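Local coordinates for polyketide synthase/nonribosomal peptide synthetase hybrid RzxB (Pseudomonas fluorescens, PDB 5IL6), which probably dehydrates beta-hydroxyacyl intermediates through its dehydratase domain during assembly of the polyketide rhizoxin, at residues C237-C243 against C274-L278; M56-Q61 against I80-W85. All coordinates share one frame; numbering follows the deposited sequence.

Contact 1 (C237-C243 against C274-L278); sequences CVLLADC and CCAIL
Val238 and Ile277 form the hydrogen-bonded antiparallel pair on which this strand pairing is built. Val238 N donates to Ile277 O over 2.8 Å and nearly straight, 170° at the hydrogen; the return bond runs from Ile277 N to Val238 O. The flanking pairs, Cys237 with Leu278 and Leu239 with Ala276, are non-hydrogen-bonded, and CA-H...O contacts accompany them, the shorter from Ala276 CA to Val238 O at 3.1 Å.

Beyond Leu239 the pairing changes character. Cys275 O is gripped by two successive amides as the chain turns off the strand: Leu240 N, at 2.9 Å, sits above the carbonyl plane, whereas Ala241 N, at 3.3 Å, lies in that plane on a lone pair. The two bonds hold the turn against the start of strand 274-284.

Apolar contacts divide between the faces of the sheet. Val238 and Ile277 stand side by side, CB to CB, and Leu240 points toward strand 274-284, its CD1 resting against both Cys274 SG, 3.8 Å away, and Ile277 CD1, 4.0 Å away. On the Cys237 and Ala276 face, Leu278 CD1 approaches Cys237 SG, and Leu239 CD1 brushes Ala276 CB. Cys243 has its sulfur beside the backbone N (chi1 -60°), which brings SG to within 3.5 Å of Cys275 CB; the sulfurs of the two cysteines are not joined. Leu207 and Met211 of helix 204-212 cover Leu278.

On its other edge, strand 274-284 carries a classic beta bulge, Cys275 and Ala276 both facing Leu267. The strand pairing, with helices 53-67 and 204-212 on the Cys237 and Leu278 face, is consistent with the double hotdog fold of polyketide synthase dehydratases, in which sheet wraps round a helix in each half.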
loop_
_atom_site.group_PDB
_atom_site.type_symbol
_atom_site.label_atom_id
_atom_site.label_comp_id
_atom_site.label_asym_id
_atom_site.label_seq_id
_atom_site.Cartn_x
_atom_site.Cartn_y
_atom_site.Cartn_z
ATOM N N CYS A 237 6.505 2.316 6.885
ATOM C CA CYS A 237 5.053 2.449 6.962
ATOM C C CYS A 237 4.676 2.304 8.426
ATOM O O CYS A 237 4.864 1.235 9.015
ATOM C CB CYS A 237 4.331 1.407 6.113
ATOM S SG CYS A 237 2.532 1.584 6.178
ATOM N N VAL A 238 4.157 3.374 9.018
ATOM C CA VAL A 238 3.793 3.394 10.430
ATOM C C VAL A 238 2.278 3.442 10.528
ATOM O O VAL A 238 1.639 4.334 9.957
ATOM C CB VAL A 238 4.432 4.578 11.167
ATOM C CG1 VAL A 238 3.977 4.601 12.617
ATOM C CG2 VAL A 238 5.952 4.499 11.084
ATOM N N LEU A 239 1.704 2.479 11.242
ATOM C CA LEU A 239 0.267 2.423 11.481
ATOM C C LEU A 239 0.008 2.865 12.917
ATOM O O LEU A 239 0.271 2.117 13.865
ATOM C CB LEU A 239 -0.270 1.017 11.224
ATOM C CG LEU A 239 -1.778 0.826 11.384
ATOM C CD1 LEU A 239 -2.547 1.661 10.369
ATOM C CD2 LEU A 239 -2.138 -0.646 11.249
ATOM N N LEU A 240 -0.504 4.085 13.073
ATOM C CA LEU A 240 -0.751 4.681 14.382
ATOM C C LEU A 240 -2.112 4.320 14.960
ATOM O O LEU A 240 -2.237 4.143 16.176
ATOM C CB LEU A 240 -0.611 6.201 14.287
ATOM C CG LEU A 240 0.844 6.643 14.176
ATOM C CD1 LEU A 240 0.999 7.951 13.429
ATOM C CD2 LEU A 240 1.370 6.780 15.593
ATOM N N ALA A 241 -3.133 4.219 14.119
ATOM C CA ALA A 241 -4.485 3.983 14.601
ATOM C C ALA A 241 -5.318 3.455 13.446
ATOM O O ALA A 241 -4.921 3.530 12.281
ATOM C CB ALA A 241 -5.098 5.262 15.181
ATOM N N ASP A 242 -6.482 2.908 13.788
ATOM C CA ASP A 242 -7.410 2.450 12.766
ATOM C C ASP A 242 -7.806 3.612 11.864
ATOM O O ASP A 242 -8.051 4.728 12.332
ATOM C CB ASP A 242 -8.648 1.829 13.412
ATOM C CG ASP A 242 -8.330 0.558 14.174
ATOM O OD1 ASP A 242 -7.276 -0.053 13.900
ATOM O OD2 ASP A 242 -9.136 0.170 15.046
ATOM N N CYS A 243 -7.864 3.344 10.568
ATOM C CA CYS A 243 -8.159 4.380 9.589
ATOM C C CYS A 243 -9.628 4.337 9.201
ATOM O O CYS A 243 -10.129 3.263 8.847
ATOM C CB CYS A 243 -7.290 4.200 8.348
ATOM S SG CYS A 243 -5.515 4.296 8.684
ATOM N N CYS A 274 -3.562 12.073 12.654
ATOM C CA CYS A 274 -2.703 11.208 11.860
ATOM C C CYS A 274 -2.971 9.745 12.194
ATOM O O CYS A 274 -2.892 9.337 13.357
ATOM C CB CYS A 274 -1.233 11.533 12.101
ATOM S SG CYS A 274 -0.153 10.593 11.008
ATOM N N CYS A 275 -3.286 8.955 11.169
ATOM C CA CYS A 275 -3.535 7.530 11.332
ATOM C C CYS A 275 -2.437 6.652 10.755
ATOM O O CYS A 275 -2.238 5.539 11.246
ATOM C CB CYS A 275 -4.869 7.148 10.678
ATOM S SG CYS A 275 -6.307 7.911 11.459
ATOM N N ALA A 276 -1.717 7.120 9.739
ATOM C CA ALA A 276 -0.645 6.329 9.152
ATOM C C ALA A 276 0.344 7.256 8.462
ATOM O O ALA A 276 -0.018 8.344 8.004
ATOM C CB ALA A 276 -1.188 5.298 8.159
ATOM N N ILE A 277 1.593 6.801 8.383
ATOM C CA ILE A 277 2.683 7.567 7.791
ATOM C C ILE A 277 3.467 6.649 6.865
ATOM O O ILE A 277 3.786 5.513 7.232
ATOM C CB ILE A 277 3.616 8.162 8.864
ATOM C CG1 ILE A 277 2.853 9.149 9.748
ATOM C CG2 ILE A 277 4.818 8.847 8.212
ATOM C CD1 ILE A 277 3.628 9.595 10.969
ATOM N N LEU A 278 3.765 7.137 5.663
ATOM C CA LEU A 278 4.646 6.455 4.720
ATOM C C LEU A 278 5.816 7.376 4.414
ATOM O O LEU A 278 5.626 8.455 3.839
ATOM C CB LEU A 278 3.913 6.086 3.429
ATOM C CG LEU A 278 2.954 4.896 3.454
ATOM C CD1 LEU A 278 1.666 5.234 4.177
ATOM C CD2 LEU A 278 2.668 4.442 2.031
#

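Contact 2 (M56-Q61 against I80-W85); sequences MIVMIQ and ISDLSW
Ile60 and Ile80 make the tightest contact between helix 53-67 and strand 77-85: Ile60 CG2 presses on Ile80 CD1 at 3.5 Å, closer than usual for two methyl carbons. Ile80 CG1 lies beside its own backbone N (chi1 -61°), and the extended chain beyond it (chi2 168°) carries CD1 to the helix, where Gln61 CG meets the same methyl at 3.7 Å. Leu83 continues the packing, its CD1 touching both Ile57 CG1 at 3.8 Å and Ile60 CD1 at 3.9 Å. This is a central helix laid over a curved antiparallel sheet, as in the hotdog fold of polyketide synthase dehydratases, with the strand turning a corner at Asp82.

Past the corner, Trp85 presents its ring edge to the helix. Ile57 CD1 touches CZ2 of Trp85 at 3.6 Å, near the ring plane, while Met56 SD stands off the other end of that edge, 3.9 Å from Trp85 CD1, in a Met-aromatic contact. Leu83 CD2 covers one ring face, and Trp85 NE1 makes a weak hydrogen bond to Gly53 O. Replacing the indole by the methyl of an alanine is likely to leave Met56 SD and Ile57 CD1 without their aromatic partner and to open a gap beside Leu83.

The looser side lies at the corner itself: Asp82 is exposed, far from the helix, and forms a salt bridge with Arg131.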
loop_
_atom_site.group_PDB
_atom_site.type_symbol
_atom_site.label_atom_id
_atom_site.label_comp_id
_atom_site.label_asym_id
_atom_site.label_seq_id
_atom_site.Cartn_x
_atom_site.Cartn_y
_atom_site.Cartn_z
ATOM N N MET A 56 -0.028 -5.808 -0.150
ATOM C CA MET A 56 0.998 -6.570 0.548
ATOM C C MET A 56 1.376 -5.906 1.866
ATOM O O MET A 56 1.687 -6.597 2.839
ATOM C CB MET A 56 2.221 -6.736 -0.348
ATOM C CG MET A 56 1.921 -7.545 -1.598
ATOM S SD MET A 56 3.381 -7.941 -2.569
ATOM C CE MET A 56 2.626 -8.305 -4.151
ATOM N N ILE A 57 1.326 -4.574 1.928
ATOM C CA ILE A 57 1.536 -3.880 3.196
ATOM C C ILE A 57 0.460 -4.281 4.196
ATOM O O ILE A 57 0.742 -4.547 5.370
ATOM C CB ILE A 57 1.562 -2.357 2.975
ATOM C CG1 ILE A 57 2.840 -1.954 2.234
ATOM C CG2 ILE A 57 1.443 -1.609 4.306
ATOM C CD1 ILE A 57 2.863 -0.508 1.781
ATOM N N VAL A 58 -0.796 -4.308 3.747
ATOM C CA VAL A 58 -1.893 -4.695 4.629
ATOM C C VAL A 58 -1.717 -6.134 5.093
ATOM O O VAL A 58 -2.018 -6.474 6.243
ATOM C CB VAL A 58 -3.242 -4.489 3.915
ATOM C CG1 VAL A 58 -4.388 -5.064 4.742
ATOM C CG2 VAL A 58 -3.470 -3.009 3.635
ATOM N N MET A 59 -1.236 -7.003 4.206
ATOM C CA MET A 59 -1.015 -8.392 4.586
ATOM C C MET A 59 0.041 -8.501 5.676
ATOM O O MET A 59 -0.094 -9.306 6.604
ATOM C CB MET A 59 -0.616 -9.195 3.354
ATOM C CG MET A 59 -0.500 -10.696 3.575
ATOM S SD MET A 59 -0.045 -11.594 2.075
ATOM C CE MET A 59 -0.967 -10.691 0.833
ATOM N N ILE A 60 1.103 -7.701 5.581
ATOM C CA ILE A 60 2.122 -7.693 6.624
ATOM C C ILE A 60 1.528 -7.204 7.936
ATOM O O ILE A 60 1.783 -7.776 9.003
ATOM C CB ILE A 60 3.322 -6.830 6.192
ATOM C CG1 ILE A 60 3.993 -7.449 4.963
ATOM C CG2 ILE A 60 4.325 -6.690 7.336
ATOM C CD1 ILE A 60 5.065 -6.579 4.333
ATOM N N GLN A 61 0.724 -6.139 7.878
ATOM C CA GLN A 61 0.096 -5.615 9.085
ATOM C C GLN A 61 -0.823 -6.652 9.722
ATOM O O GLN A 61 -0.816 -6.833 10.944
ATOM C CB GLN A 61 -0.675 -4.336 8.757
ATOM C CG GLN A 61 0.218 -3.177 8.326
ATOM C CD GLN A 61 -0.555 -2.024 7.715
ATOM O OE1 GLN A 61 -1.691 -2.187 7.270
ATOM N NE2 GLN A 61 0.059 -0.847 7.695
ATOM N N ILE A 80 6.624 -0.949 9.758
ATOM C CA ILE A 80 7.222 -1.755 8.703
ATOM C C ILE A 80 8.328 -0.921 8.076
ATOM O O ILE A 80 8.115 0.252 7.750
ATOM C CB ILE A 80 6.175 -2.182 7.660
ATOM C CG1 ILE A 80 5.082 -3.027 8.326
ATOM C CG2 ILE A 80 6.834 -2.948 6.515
ATOM C CD1 ILE A 80 3.858 -3.251 7.456
ATOM N N SER A 81 9.510 -1.514 7.927
ATOM C CA SER A 81 10.697 -0.779 7.521
ATOM C C SER A 81 11.414 -1.502 6.391
ATOM O O SER A 81 11.405 -2.735 6.311
ATOM C CB SER A 81 11.663 -0.595 8.697
ATOM O OG SER A 81 11.065 0.158 9.738
ATOM N N ASP A 82 12.044 -0.711 5.522
ATOM C CA ASP A 82 12.888 -1.226 4.446
ATOM C C ASP A 82 12.156 -2.291 3.637
ATOM O O ASP A 82 12.649 -3.399 3.418
ATOM C CB ASP A 82 14.204 -1.766 4.998
ATOM C CG ASP A 82 15.051 -0.687 5.632
ATOM O OD1 ASP A 82 14.804 0.505 5.347
ATOM O OD2 ASP A 82 15.967 -1.027 6.408
ATOM N N LEU A 83 10.959 -1.937 3.191
ATOM C CA LEU A 83 10.162 -2.816 2.354
ATOM C C LEU A 83 10.570 -2.635 0.901
ATOM O O LEU A 83 10.862 -1.522 0.459
ATOM C CB LEU A 83 8.673 -2.522 2.534
ATOM C CG LEU A 83 7.664 -3.319 1.697
ATOM C CD1 LEU A 83 6.343 -3.386 2.441
ATOM C CD2 LEU A 83 7.443 -2.712 0.314
ATOM N N SER A 84 10.603 -3.740 0.167
ATOM C CA SER A 84 10.840 -3.706 -1.265
ATOM C C SER A 84 9.822 -4.594 -1.959
ATOM O O SER A 84 9.540 -5.704 -1.500
ATOM C CB SER A 84 12.263 -4.170 -1.606
ATOM O OG SER A 84 12.589 -5.348 -0.896
ATOM N N TRP A 85 9.264 -4.090 -3.053
ATOM C CA TRP A 85 8.420 -4.877 -3.939
ATOM C C TRP A 85 9.283 -5.406 -5.071
ATOM O O TRP A 85 10.039 -4.647 -5.686
ATOM C CB TRP A 85 7.273 -4.046 -4.515
ATOM C CG TRP A 85 6.187 -3.698 -3.550
ATOM C CD1 TRP A 85 5.144 -4.490 -3.170
ATOM C CD2 TRP A 85 6.017 -2.453 -2.861
ATOM N NE1 TRP A 85 4.339 -3.820 -2.281
ATOM C CE2 TRP A 85 4.852 -2.566 -2.076
ATOM C CE3 TRP A 85 6.737 -1.255 -2.831
ATOM C CZ2 TRP A 85 4.395 -1.529 -1.266
ATOM C CZ3 TRP A 85 6.281 -0.226 -2.027
ATOM C CH2 TRP A 85 5.121 -0.370 -1.256
#

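In the fold
From the N terminus, helix 53-67 precedes its partner strand, and contact 2 closes a short loop when strand 77-85 packs against it. Contact 1 follows much later in the chain, where strand 274-284 folds back beside strand 230-239; the two loops are in series, neither enclosing nor crossing the other. They meet in space because strand 230-239 lies between strands 77-85 and 274-284. A probable hydrogen bond from Cys237 N to Ile80 O joins them at the junction between the two halves, and Cys237 SG also packs on Ile57 and Gln61. Contact 2 thus seats helix 53-67 on strand 77-85, while contact 1 continues the strand pairing within the C-terminal half.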